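SusD homolog (Bacteroides ovatus, PDB 4F53) probably binds glycans, with mucin O-glycans the suggested ligand, as a SusD/RagB-type outer-membrane lipoprotein of a gut bacterium. Local coordinates at residues Leu38-Glu42 against Asn331-Phe335; Gly60-Asn66 against Leu305-Gln311; Asp99-Leu103 against Ala116-Arg120; Asp183-Asn187 against Asp239-Val245; Arg253-Leu257 against Cys323-Thr327. All coordinates share one frame; numbering follows the deposited sequence.

Interaction 1. Residues Leu38-Glu42 against Asn331-Phe335; sequences LMMPE and NIVVF
I332 and V334 belong to one strand of a small two-stranded antiparallel sheet, packing against M39, M40 and E42 of a loop in a largely apolar contact, with no hydrogen bond joining the segments. M40, a selenomethionine, has the largest share. Its CG stands anti to the backbone N (chi1 -162°) and meets I332 CG2 at 3.4 Å, closer than ordinary van der Waals contact. Two further bends bring its CE back to 3.5 Å from the carbonyl O of V333. M39, also selenomethionine, crosses V334 at about a right angle, its CE 3.9 Å from V334 CG1. The end of I332 meets E42, CD1 3.8 Å from E42 CB; the carboxylate beyond accepts from the backbone N of A246 and forms a salt bridge with R243. Strand 332-335 pairs with strand 241-243, where V334 and F335 both face A241 in a classic beta bulge, while helix 110-131 packs on M39 through Y119 and V122, and helix 44-58 on M40 through D51.

Interaction 2. Residues Gly60-Asn66 against Leu305-Gln311; sequences GYVADSN and LRRGILQ
R307 lays one face of its guanidinium over the CA of G60, 3.4 Å above the plane and toward its rim. G60 closes helix 44-58 in a Schellman motif, and at its backbone angles a CB would jam against the preceding carbonyl O, which calls for glycine. The R307 chain reaches this position along the carbonyl of V62, with CG 3.2 Å from V62 O, before bending at chi3. Its polar end is held by a salt bridge from NE to D266 and a bond from NH1 to A57 O; NH1 also meets a glycerol, probably from crystallisation. Beyond G60 runs strand 62-64, paired antiparallel with strand 261-263. Here A63 presses its CB to 3.1 Å from L305 O, and L305 CD2 rests 3.7 Å from S65 CB. No backbone hydrogen bond joins the two sides directly; waters bridge them instead, an example of two segments of one chain joined through solvent. One water donates to both D64 O and R306 O, and a second accepts from G308 N at 2.7 Å, with only weak bonds to D64. At the far end the N66 and Q311 amides, their planes 37° apart, meet in a weak bond from Q311 NE2 to N66 OD1 (3.0 Å), D260 being the stronger partner of the N66 side chain. A third water accepts from N66 N and donates to Q311 OE1, 3.0 Å away.

Interaction 3. Residues Asp99-Leu103 against Ala116-Arg120; sequences DYFNL and AELYR
A116 faces Y100 and L103 across two consecutive antiparallel helices, its carbonyl O lying near the plane of the Y100 ring at the edge, 4.2 Å from CD1. Its methyl also approaches L103 CD2, less certainly because L103 was modelled in two conformers. One residue on, E117 supplies the polar link. The Y100 hydroxyl donates to OE1 over 2.6 Å, using the syn lone pair, with the carboxylate steeply inclined to the ring. The bend at chi2 (63°) turns the E117 carboxylate toward both Y100 and R120. A turn further along, R120 NH1 donates to E117 OE2 at 2.9 Å, again on the syn side and in the guanidinium plane, completing a salt bridge. Each carboxylate oxygen thus has its own donor, and an alanine in place of E117 would probably leave the Y100 hydroxyl without this acceptor and R120 freer to turn. Extended from CG to NE, R120 sets its CD 3.7 Å from Y100 CZ; its NE bonds Y97 OH and the group makes a cation-pi contact with Y136. The axes run 11.0 Å apart at 162°, forming the kind of antiparallel helical hairpin from which TPR-like domains such as those of SusD proteins are built.

Interaction 4. Residues Asp183-Asn187 against Asp239-Val245; sequences DRIYN and DGAYRKV
K244 N donates almost straight to R184 O (2.9 Å, 172°), and the R184 side chain in return grips the chain just past strand 241-243. NE reaches K244 O at 2.9 Å and NH2 reaches V245 O at 3.0 Å, both from above the carbonyl planes, the bend at chi3 (73°) turning the guanidinium to them. A lysine in place of R184 would probably lose this two-pronged hold, leaving at least one carbonyl without its donor. The Y186 hydroxyl donates to D239 O over 2.7 Å. A water accepts from Y242 N, 2.9 Å from I185 O. D183 OD1 takes the backbone N of I185 and Y186, an Asx turn and Asx motif. Among apolar contacts, I185 CG2 lies 3.7 Å from A241 CB and covers the centre of one Y186 ring face, while the I185 side chain crosses that of R243 at about a right angle, CG1 3.7 Å from R243 CB. The Asx-turned loop between helices 152-173 and 190-207 thus lies along strand 241-243, whose antiparallel partner is strand 332-335.

Interaction 5. Residues Arg253-Leu257 against Cys323-Thr327; sequences RFMVL and CMKVT
M255 and M324, both selenomethionines, cross at about a right angle in the tightly packed half of this contact, with M255 CG 3.7 Å from M324 CB. The M255 chain leaves the helix with CG anti to the carbonyl carbon (chi1 -63°), and the bend at chi2 lays SE and CE along M324 CB, SE lying 3.8 Å from it. C323 lies beside the same helical turn: its SG touches M255 CB at 3.7 Å and comes within 3.5 Å of M255 O, a carbonyl that already accepts from R262 NH1. The side-chain contacts here are van der Waals contacts of carbon, sulfur and selenium, and no hydrogen bond joins the segments, a simple case of a loop held to a helix by side-chain fit. The other half is looser. V256, exposed and touching a crystal neighbour, slides past V326 in the opposite direction, its CG2 3.9 Å from V326 CG1. The same methyl lies 4.3 Å from C323 SG. Beyond its CB, M324 runs on, extended, and touches P440 and W251; V326 also touches W251. The helix, which widens into a pi-type turn at 253-257, thus has the loop 323-327 along M255 and V256, strand 261-263 beside M255 through A261 and I263, and helix 44-58 against F254.

Overall arrangement
From the N terminus, interaction 1 opens first, at 38-42, and closes last, at 331-335, so the other four nest within its loop. Interaction 2 spans 60-66 to 305-311 and encloses interactions 3 and 4, which follow each other in series; interaction 5 opens inside that loop and closes beyond it, crossing interaction 2. Interactions 1 and 4 share the sheet of strands 241-243 and 332-335, where F335 O lies 2.7 Å from A241 N. M39 also packs on Y119, joining interaction 1 to the helical hairpin of interaction 3. V62 meets M255, linking interactions 2 and 5, and interaction 2 lies across the chain's centre from interaction 3.

Interaction 1. Residues Leu38-Glu42 against Asn331-Phe335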
# COMPACT_ATOMS: atom_id res chain seq x y z
N LEU A 38 4.86 -8.34 10.28
CA LEU A 38 5.57 -7.21 9.67
C LEU A 38 5.18 -6.94 8.21
O LEU A 38 5.58 -5.88 7.68
CB LEU A 38 7.10 -7.35 9.84
CG LEU A 38 7.54 -7.21 11.31
CD1 LEU A 38 8.93 -7.79 11.55
CD2 LEU A 38 7.40 -5.74 11.81
N MSE A 39 4.36 -7.80 7.58
CA MSE A 39 3.87 -7.52 6.21
C MSE A 39 2.95 -6.28 6.20
O MSE A 39 2.89 -5.55 5.21
CB MSE A 39 3.11 -8.73 5.64
CG MSE A 39 3.99 -9.99 5.54
SE MSE A 39 3.19 -11.31 4.36
CE MSE A 39 1.87 -11.94 5.50
N MSE A 40 2.21 -6.09 7.30
CA MSE A 40 1.24 -5.01 7.52
C MSE A 40 1.22 -4.82 9.05
O MSE A 40 0.35 -5.37 9.73
CB MSE A 40 -0.12 -5.43 6.94
CG MSE A 40 -1.07 -4.27 6.73
SE MSE A 40 -0.46 -3.04 5.32
CE MSE A 40 -0.54 -4.31 3.84
N PRO A 41 2.27 -4.15 9.60
CA PRO A 41 2.48 -4.17 11.06
C PRO A 41 1.34 -3.64 11.92
O PRO A 41 0.70 -2.65 11.61
CB PRO A 41 3.74 -3.34 11.27
CG PRO A 41 4.03 -2.69 9.95
CD PRO A 41 3.43 -3.54 8.90
N GLU A 42 1.09 -4.36 13.01
CA GLU A 42 0.07 -4.09 14.01
C GLU A 42 0.54 -3.05 15.05
O GLU A 42 -0.30 -2.24 15.47
CB GLU A 42 -0.32 -5.38 14.71
CG GLU A 42 -1.45 -5.19 15.70
CD GLU A 42 -1.87 -6.41 16.49
OE1 GLU A 42 -1.83 -7.53 15.93
OE2 GLU A 42 -2.26 -6.24 17.66
N ASN A 331 -9.78 -7.05 11.58
CA ASN A 331 -8.61 -7.67 10.95
C ASN A 331 -7.78 -6.68 10.19
O ASN A 331 -8.29 -5.70 9.63
CB ASN A 331 -9.02 -8.77 9.97
CG ASN A 331 -9.68 -9.94 10.59
OD1 ASN A 331 -9.47 -10.28 11.77
ND2 ASN A 331 -10.48 -10.60 9.80
N ILE A 332 -6.49 -6.96 10.14
CA ILE A 332 -5.56 -6.17 9.36
C ILE A 332 -5.63 -6.71 7.90
O ILE A 332 -5.69 -7.91 7.69
CB ILE A 332 -4.16 -6.17 10.00
CG1 ILE A 332 -4.19 -5.23 11.25
CG2 ILE A 332 -3.14 -5.71 8.99
CD1 ILE A 332 -2.93 -5.10 12.03
N VAL A 333 -5.72 -5.80 6.92
CA VAL A 333 -5.84 -6.15 5.52
C VAL A 333 -4.44 -6.31 4.95
O VAL A 333 -3.69 -5.34 4.88
CB VAL A 333 -6.69 -5.10 4.74
CG1 VAL A 333 -6.70 -5.40 3.24
CG2 VAL A 333 -8.13 -5.01 5.30
N VAL A 334 -4.08 -7.55 4.52
CA VAL A 334 -2.73 -7.82 4.02
C VAL A 334 -2.71 -7.88 2.47
O VAL A 334 -1.88 -7.23 1.85
CB VAL A 334 -2.11 -9.10 4.66
CG1 VAL A 334 -0.69 -9.34 4.15
CG2 VAL A 334 -2.13 -9.03 6.19
N PHE A 335 -3.62 -8.65 1.85
CA PHE A 335 -3.65 -8.82 0.41
C PHE A 335 -5.05 -9.30 0.00
O PHE A 335 -5.43 -10.46 0.23
CB PHE A 335 -2.54 -9.81 -0.03
CG PHE A 335 -2.08 -9.81 -1.47
CD1 PHE A 335 -2.90 -9.32 -2.48
CD2 PHE A 335 -0.87 -10.41 -1.84
CE1 PHE A 335 -2.50 -9.39 -3.82
CE2 PHE A 335 -0.47 -10.46 -3.17
CZ PHE A 335 -1.29 -9.94 -4.15

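Interaction 2. Residues Gly60-Asn66 against Leu305-Gln311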
# COMPACT_ATOMS: atom_id res chain seq x y z
N GLY A 60 -3.13 8.61 -1.27
CA GLY A 60 -4.34 9.40 -1.44
C GLY A 60 -5.48 8.96 -0.55
O GLY A 60 -6.61 9.41 -0.75
N TYR A 61 -5.23 8.04 0.41
CA TYR A 61 -6.30 7.51 1.29
C TYR A 61 -6.52 8.32 2.58
O TYR A 61 -7.64 8.41 3.06
CB TYR A 61 -6.00 6.08 1.75
CG TYR A 61 -6.05 4.98 0.70
CD1 TYR A 61 -6.95 5.05 -0.37
CD2 TYR A 61 -5.31 3.81 0.85
CE1 TYR A 61 -7.03 4.01 -1.30
CE2 TYR A 61 -5.36 2.79 -0.10
CZ TYR A 61 -6.24 2.89 -1.16
OH TYR A 61 -6.32 1.87 -2.07
N VAL A 62 -5.42 8.83 3.19
CA VAL A 62 -5.51 9.42 4.52
C VAL A 62 -5.11 10.86 4.54
O VAL A 62 -4.12 11.24 3.91
CB VAL A 62 -4.63 8.60 5.53
CG1 VAL A 62 -4.69 9.19 6.95
CG2 VAL A 62 -5.04 7.14 5.56
N ALA A 63 -5.84 11.67 5.34
CA ALA A 63 -5.48 13.05 5.56
C ALA A 63 -5.18 13.21 7.04
O ALA A 63 -6.07 13.01 7.87
CB ALA A 63 -6.62 13.98 5.14
N ASP A 64 -3.93 13.55 7.37
CA ASP A 64 -3.52 13.86 8.75
C ASP A 64 -4.40 14.99 9.28
O ASP A 64 -4.75 15.90 8.52
CB ASP A 64 -2.02 14.20 8.80
CG ASP A 64 -1.11 13.11 8.19
OD1 ASP A 64 -1.37 11.90 8.44
OD2 ASP A 64 -0.14 13.48 7.45
N SER A 65 -4.85 14.87 10.54
CA SER A 65 -5.78 15.81 11.20
C SER A 65 -5.32 16.15 12.63
O SER A 65 -6.14 16.36 13.52
CB SER A 65 -7.19 15.22 11.22
OG SER A 65 -7.19 13.97 11.88
N ASN A 66 -4.00 16.18 12.86
CA ASN A 66 -3.45 16.53 14.15
C ASN A 66 -3.39 18.08 14.22
O ASN A 66 -2.74 18.72 13.39
CB ASN A 66 -2.07 15.88 14.34
CG ASN A 66 -1.41 16.22 15.65
OD1 ASN A 66 -0.94 17.33 15.86
ND2 ASN A 66 -1.34 15.27 16.55
N LEU A 305 -10.94 15.07 4.49
CA LEU A 305 -10.12 16.25 4.73
C LEU A 305 -9.02 16.32 3.64
O LEU A 305 -8.57 15.29 3.14
CB LEU A 305 -9.54 16.13 6.15
CG LEU A 305 -8.66 17.24 6.70
CD1 LEU A 305 -9.46 18.52 6.91
CD2 LEU A 305 -8.02 16.80 7.99
N ARG A 306 -8.62 17.53 3.26
CA ARG A 306 -7.58 17.74 2.28
C ARG A 306 -6.24 17.19 2.82
O ARG A 306 -5.89 17.43 3.99
CB ARG A 306 -7.46 19.25 1.95
CG ARG A 306 -6.48 19.59 0.83
CD ARG A 306 -7.01 19.23 -0.55
NE ARG A 306 -6.00 19.46 -1.58
CZ ARG A 306 -5.87 20.60 -2.25
NH1 ARG A 306 -6.70 21.61 -2.02
NH2 ARG A 306 -4.90 20.74 -3.13
N ARG A 307 -5.53 16.42 1.98
CA ARG A 307 -4.20 15.89 2.34
C ARG A 307 -3.17 16.99 2.15
O ARG A 307 -3.33 17.82 1.25
CB ARG A 307 -3.83 14.67 1.50
CG ARG A 307 -4.71 13.44 1.68
CD ARG A 307 -4.32 12.34 0.70
NE ARG A 307 -4.56 12.79 -0.68
CZ ARG A 307 -3.61 13.06 -1.56
NH1 ARG A 307 -2.34 12.78 -1.29
NH2 ARG A 307 -3.93 13.56 -2.75
N GLY A 308 -2.12 16.98 2.97
CA GLY A 308 -1.04 17.94 2.84
C GLY A 308 -1.29 19.32 3.43
O GLY A 308 -0.65 20.28 3.01
N ILE A 309 -2.21 19.43 4.40
CA ILE A 309 -2.43 20.70 5.11
C ILE A 309 -1.20 20.89 6.03
O ILE A 309 -0.81 19.95 6.71
CB ILE A 309 -3.77 20.74 5.89
CG1 ILE A 309 -4.99 20.64 4.93
CG2 ILE A 309 -3.85 21.99 6.79
CD1 ILE A 309 -6.35 20.33 5.63
N LEU A 310 -0.56 22.05 5.98
CA LEU A 310 0.64 22.30 6.78
C LEU A 310 0.28 22.27 8.24
O LEU A 310 -0.77 22.78 8.64
CB LEU A 310 1.30 23.65 6.42
CG LEU A 310 2.77 23.86 6.83
CD1 LEU A 310 3.75 23.15 5.86
CD2 LEU A 310 3.13 25.35 6.85
N GLN A 311 1.16 21.65 9.05
CA GLN A 311 1.03 21.61 10.50
C GLN A 311 0.92 23.05 11.00
O GLN A 311 1.73 23.89 10.59
CB GLN A 311 2.23 20.88 11.13
CG GLN A 311 1.97 20.36 12.53
CD GLN A 311 1.06 19.15 12.61
OE1 GLN A 311 0.76 18.48 11.63
NE2 GLN A 311 0.57 18.87 13.82
O HOH W 1 -4.07 16.80 6.01
O HOH W 2 -2.00 15.26 5.08
O HOH W 3 -1.63 16.71 11.07

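Interaction 3. Residues Asp99-Leu103 against Ala116-Arg120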
# COMPACT_ATOMS: atom_id res chain seq x y z
N ASP A 99 14.83 -11.99 14.19
CA ASP A 99 13.94 -13.16 14.26
C ASP A 99 14.11 -14.08 13.06
O ASP A 99 14.06 -15.30 13.21
CB ASP A 99 12.48 -12.73 14.40
CG ASP A 99 12.09 -12.27 15.80
OD1 ASP A 99 12.96 -12.26 16.70
OD2 ASP A 99 10.90 -11.93 16.00
N TYR A 100 14.29 -13.49 11.86
CA TYR A 100 14.49 -14.23 10.62
C TYR A 100 15.75 -15.12 10.72
O TYR A 100 15.68 -16.32 10.45
CB TYR A 100 14.56 -13.26 9.43
CG TYR A 100 15.02 -13.88 8.13
CD1 TYR A 100 14.13 -14.56 7.30
CD2 TYR A 100 16.34 -13.77 7.71
CE1 TYR A 100 14.54 -15.12 6.10
CE2 TYR A 100 16.77 -14.33 6.51
CZ TYR A 100 15.87 -15.01 5.71
OH TYR A 100 16.31 -15.55 4.53
N PHE A 101 16.87 -14.54 11.14
CA PHE A 101 18.12 -15.29 11.28
C PHE A 101 18.00 -16.35 12.38
O PHE A 101 18.52 -17.46 12.22
CB PHE A 101 19.31 -14.35 11.56
CG PHE A 101 19.66 -13.44 10.40
CD1 PHE A 101 19.93 -13.97 9.14
CD2 PHE A 101 19.79 -12.07 10.59
CE1 PHE A 101 20.27 -13.14 8.08
CE2 PHE A 101 20.13 -11.24 9.51
CZ PHE A 101 20.36 -11.77 8.27
N ASN A 102 17.27 -16.03 13.46
CA ASN A 102 17.06 -16.94 14.58
C ASN A 102 16.24 -18.16 14.13
O ASN A 102 16.66 -19.29 14.43
CB ASN A 102 16.42 -16.22 15.76
CG ASN A 102 16.46 -16.98 17.05
OD1 ASN A 102 17.14 -18.01 17.20
ND2 ASN A 102 15.71 -16.50 18.02
N LEU A 103 15.11 -17.94 13.41
CA LEU A 103 14.23 -19.00 12.88
C LEU A 103 15.01 -19.97 11.99
O LEU A 103 14.77 -21.18 12.06
CB LEU A 103 13.05 -18.40 12.09
CG LEU A 103 11.93 -19.37 11.65
CD1 LEU A 103 10.59 -18.70 11.66
CD2 LEU A 103 12.19 -19.94 10.26
N ALA A 116 8.93 -18.19 6.07
CA ALA A 116 9.82 -17.14 6.58
C ALA A 116 10.37 -16.30 5.41
O ALA A 116 10.34 -15.07 5.48
CB ALA A 116 10.96 -17.75 7.39
N GLU A 117 10.79 -16.97 4.32
CA GLU A 117 11.28 -16.31 3.10
C GLU A 117 10.17 -15.54 2.38
O GLU A 117 10.44 -14.47 1.85
CB GLU A 117 11.91 -17.32 2.13
CG GLU A 117 12.95 -16.71 1.20
CD GLU A 117 14.17 -16.14 1.91
OE1 GLU A 117 14.51 -16.65 3.01
OE2 GLU A 117 14.77 -15.19 1.38
N LEU A 118 8.93 -16.09 2.36
CA LEU A 118 7.78 -15.43 1.75
C LEU A 118 7.50 -14.10 2.48
O LEU A 118 7.28 -13.09 1.82
CB LEU A 118 6.53 -16.34 1.76
CG LEU A 118 5.22 -15.75 1.17
CD1 LEU A 118 5.37 -15.43 -0.30
CD2 LEU A 118 4.06 -16.70 1.37
N TYR A 119 7.55 -14.09 3.84
CA TYR A 119 7.33 -12.90 4.66
C TYR A 119 8.42 -11.89 4.39
O TYR A 119 8.10 -10.72 4.21
CB TYR A 119 7.26 -13.25 6.17
CG TYR A 119 6.20 -14.28 6.53
CD1 TYR A 119 5.02 -14.39 5.77
CD2 TYR A 119 6.35 -15.11 7.64
CE1 TYR A 119 4.03 -15.31 6.12
CE2 TYR A 119 5.37 -16.05 7.97
CZ TYR A 119 4.21 -16.13 7.22
OH TYR A 119 3.27 -17.06 7.56
N ARG A 120 9.68 -12.34 4.30
CA ARG A 120 10.85 -11.52 3.95
C ARG A 120 10.65 -10.80 2.61
O ARG A 120 10.88 -9.60 2.53
CB ARG A 120 12.11 -12.38 3.88
CG ARG A 120 13.36 -11.56 3.82
CD ARG A 120 14.51 -12.44 3.43
NE ARG A 120 15.74 -11.66 3.32
CZ ARG A 120 16.79 -12.04 2.62
NH1 ARG A 120 16.78 -13.18 1.94
NH2 ARG A 120 17.87 -11.26 2.57

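Interaction 4. Residues Asp183-Asn187 against Asp239-Val245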
# COMPACT_ATOMS: atom_id res chain seq x y z
N ASP A 183 -0.01 -19.23 12.46
CA ASP A 183 -0.54 -18.48 11.32
C ASP A 183 -1.86 -17.81 11.65
O ASP A 183 -2.90 -18.46 11.73
CB ASP A 183 -0.70 -19.46 10.13
CG ASP A 183 -1.29 -18.91 8.84
OD1 ASP A 183 -1.38 -17.66 8.70
OD2 ASP A 183 -1.64 -19.72 7.96
N ARG A 184 -1.84 -16.48 11.80
CA ARG A 184 -3.03 -15.71 12.12
C ARG A 184 -3.68 -15.14 10.85
O ARG A 184 -4.56 -14.28 10.94
CB ARG A 184 -2.70 -14.58 13.11
CG ARG A 184 -2.12 -15.08 14.42
CD ARG A 184 -1.82 -13.96 15.41
NE ARG A 184 -3.04 -13.39 15.98
CZ ARG A 184 -3.74 -13.94 16.97
NH1 ARG A 184 -3.34 -15.08 17.52
NH2 ARG A 184 -4.86 -13.38 17.40
N ILE A 185 -3.30 -15.65 9.68
CA ILE A 185 -3.87 -15.23 8.42
C ILE A 185 -4.71 -16.36 7.81
O ILE A 185 -5.87 -16.12 7.48
CB ILE A 185 -2.78 -14.69 7.42
CG1 ILE A 185 -2.16 -13.37 7.97
CG2 ILE A 185 -3.37 -14.49 6.00
CD1 ILE A 185 -1.06 -12.78 7.17
N TYR A 186 -4.12 -17.55 7.61
CA TYR A 186 -4.81 -18.67 6.96
C TYR A 186 -4.95 -19.90 7.87
O TYR A 186 -5.46 -20.94 7.42
CB TYR A 186 -4.09 -19.08 5.68
CG TYR A 186 -4.15 -18.04 4.59
CD1 TYR A 186 -5.37 -17.53 4.14
CD2 TYR A 186 -3.00 -17.64 3.92
CE1 TYR A 186 -5.44 -16.62 3.08
CE2 TYR A 186 -3.05 -16.70 2.88
CZ TYR A 186 -4.27 -16.22 2.45
OH TYR A 186 -4.31 -15.34 1.41
N ASN A 187 -4.53 -19.76 9.14
CA ASN A 187 -4.63 -20.79 10.18
C ASN A 187 -4.01 -22.13 9.77
O ASN A 187 -4.59 -23.18 10.03
CB ASN A 187 -6.10 -20.99 10.61
CG ASN A 187 -6.80 -19.71 10.98
OD1 ASN A 187 -7.74 -19.28 10.30
ND2 ASN A 187 -6.30 -19.03 12.01
N ASP A 239 -10.21 -16.08 -0.22
CA ASP A 239 -8.81 -16.39 -0.49
C ASP A 239 -7.90 -15.25 -0.01
O ASP A 239 -6.69 -15.46 0.15
CB ASP A 239 -8.54 -16.66 -1.97
CG ASP A 239 -9.19 -17.89 -2.55
OD1 ASP A 239 -9.38 -18.87 -1.80
OD2 ASP A 239 -9.46 -17.89 -3.76
N GLY A 240 -8.49 -14.06 0.19
CA GLY A 240 -7.78 -12.86 0.64
C GLY A 240 -7.04 -13.06 1.94
O GLY A 240 -7.46 -13.87 2.75
N ALA A 241 -5.92 -12.32 2.14
CA ALA A 241 -5.11 -12.42 3.36
C ALA A 241 -5.48 -11.29 4.32
O ALA A 241 -5.29 -10.11 4.02
CB ALA A 241 -3.62 -12.39 3.02
N TYR A 242 -6.04 -11.68 5.48
CA TYR A 242 -6.50 -10.80 6.56
C TYR A 242 -5.96 -11.34 7.86
O TYR A 242 -6.21 -12.50 8.17
CB TYR A 242 -8.05 -10.73 6.60
CG TYR A 242 -8.65 -10.26 5.29
CD1 TYR A 242 -8.74 -8.91 4.99
CD2 TYR A 242 -9.09 -11.18 4.34
CE1 TYR A 242 -9.26 -8.47 3.78
CE2 TYR A 242 -9.61 -10.75 3.12
CZ TYR A 242 -9.69 -9.40 2.85
OH TYR A 242 -10.23 -8.97 1.65
N ARG A 243 -5.18 -10.55 8.59
CA ARG A 243 -4.58 -11.04 9.83
C ARG A 243 -5.44 -10.74 11.04
O ARG A 243 -5.86 -9.60 11.24
CB ARG A 243 -3.16 -10.47 10.04
CG ARG A 243 -2.36 -11.21 11.12
CD ARG A 243 -0.91 -10.77 11.21
NE ARG A 243 -0.44 -10.73 12.61
CZ ARG A 243 -0.78 -9.79 13.50
NH1 ARG A 243 -1.59 -8.78 13.16
NH2 ARG A 243 -0.31 -9.84 14.74
N LYS A 244 -5.70 -11.76 11.86
CA LYS A 244 -6.43 -11.62 13.12
C LYS A 244 -5.45 -10.96 14.07
O LYS A 244 -4.34 -11.48 14.30
CB LYS A 244 -6.96 -12.99 13.63
CG LYS A 244 -7.53 -12.94 15.04
CD LYS A 244 -7.97 -14.29 15.53
CE LYS A 244 -8.56 -14.22 16.92
NZ LYS A 244 -8.92 -15.57 17.42
N VAL A 245 -5.83 -9.74 14.55
CA VAL A 245 -4.95 -8.93 15.40
C VAL A 245 -4.59 -9.69 16.69
O VAL A 245 -5.40 -10.48 17.21
CB VAL A 245 -5.49 -7.50 15.71
CG1 VAL A 245 -5.72 -6.72 14.41
CG2 VAL A 245 -6.74 -7.52 16.59
O HOH W 4 -7.17 -14.43 5.55

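Interaction 5. Residues Arg253-Leu257 against Cys323-Thr327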
# COMPACT_ATOMS: atom_id res chain seq x y z
N ARG A 253 -6.86 3.51 16.77
CA ARG A 253 -6.11 4.54 17.48
C ARG A 253 -5.98 5.79 16.61
O ARG A 253 -6.38 6.88 17.04
CB ARG A 253 -4.69 4.03 17.87
CG ARG A 253 -4.66 2.84 18.82
CD ARG A 253 -5.33 3.15 20.13
NE ARG A 253 -4.95 2.17 21.15
CZ ARG A 253 -5.77 1.28 21.69
NH1 ARG A 253 -7.04 1.22 21.32
NH2 ARG A 253 -5.33 0.44 22.62
N PHE A 254 -5.45 5.64 15.39
CA PHE A 254 -5.17 6.77 14.48
C PHE A 254 -6.40 7.56 14.16
O PHE A 254 -6.37 8.78 14.21
CB PHE A 254 -4.50 6.34 13.17
CG PHE A 254 -3.39 5.32 13.29
CD1 PHE A 254 -2.56 5.29 14.42
CD2 PHE A 254 -3.16 4.40 12.27
CE1 PHE A 254 -1.58 4.31 14.56
CE2 PHE A 254 -2.14 3.45 12.39
CZ PHE A 254 -1.37 3.41 13.54
N MSE A 255 -7.49 6.85 13.85
CA MSE A 255 -8.72 7.49 13.44
C MSE A 255 -9.66 7.83 14.61
O MSE A 255 -10.00 9.00 14.81
CB MSE A 255 -9.45 6.57 12.42
CG MSE A 255 -8.64 6.34 11.12
SE MSE A 255 -9.06 7.74 9.81
CE MSE A 255 -8.15 7.09 8.25
N VAL A 256 -10.12 6.82 15.34
CA VAL A 256 -11.17 7.00 16.34
C VAL A 256 -10.64 7.57 17.66
O VAL A 256 -11.11 8.64 18.07
CB VAL A 256 -11.99 5.69 16.55
CG1 VAL A 256 -13.15 5.95 17.51
CG2 VAL A 256 -12.52 5.15 15.22
N LEU A 257 -9.71 6.88 18.33
CA LEU A 257 -9.24 7.33 19.64
C LEU A 257 -8.43 8.64 19.60
O LEU A 257 -8.75 9.56 20.35
CB LEU A 257 -8.41 6.23 20.33
CG LEU A 257 -8.25 6.36 21.85
CD1 LEU A 257 -9.57 6.13 22.54
CD2 LEU A 257 -7.24 5.35 22.36
N CYS A 323 -14.51 9.92 9.19
CA CYS A 323 -13.60 9.06 9.94
C CYS A 323 -13.83 7.61 9.56
O CYS A 323 -14.98 7.19 9.36
CB CYS A 323 -13.81 9.29 11.43
SG CYS A 323 -12.61 8.43 12.49
N MSE A 324 -12.74 6.82 9.49
CA MSE A 324 -12.80 5.39 9.18
C MSE A 324 -13.71 4.68 10.16
O MSE A 324 -13.74 5.03 11.34
CB MSE A 324 -11.38 4.79 9.24
CG MSE A 324 -11.24 3.35 8.77
SE MSE A 324 -9.33 2.89 8.76
CE MSE A 324 -9.47 0.97 8.40
N LYS A 325 -14.47 3.70 9.65
CA LYS A 325 -15.33 2.82 10.46
C LYS A 325 -14.41 1.70 10.88
O LYS A 325 -13.93 0.96 10.02
CB LYS A 325 -16.53 2.33 9.63
CG LYS A 325 -17.77 2.04 10.46
CD LYS A 325 -19.00 1.76 9.59
CE LYS A 325 -19.57 3.03 8.99
NZ LYS A 325 -21.04 2.93 8.75
N VAL A 326 -14.02 1.65 12.16
CA VAL A 326 -13.02 0.65 12.59
C VAL A 326 -13.11 0.40 14.07
O VAL A 326 -13.32 1.34 14.84
CB VAL A 326 -11.56 1.08 12.16
CG1 VAL A 326 -11.15 2.45 12.74
CG2 VAL A 326 -10.50 0.00 12.43
N THR A 327 -12.95 -0.88 14.49
CA THR A 327 -12.89 -1.27 15.90
C THR A 327 -11.51 -1.92 16.18
O THR A 327 -10.79 -2.29 15.25
CB THR A 327 -14.04 -2.18 16.35
OG1 THR A 327 -13.82 -3.50 15.89
CG2 THR A 327 -15.39 -1.66 15.96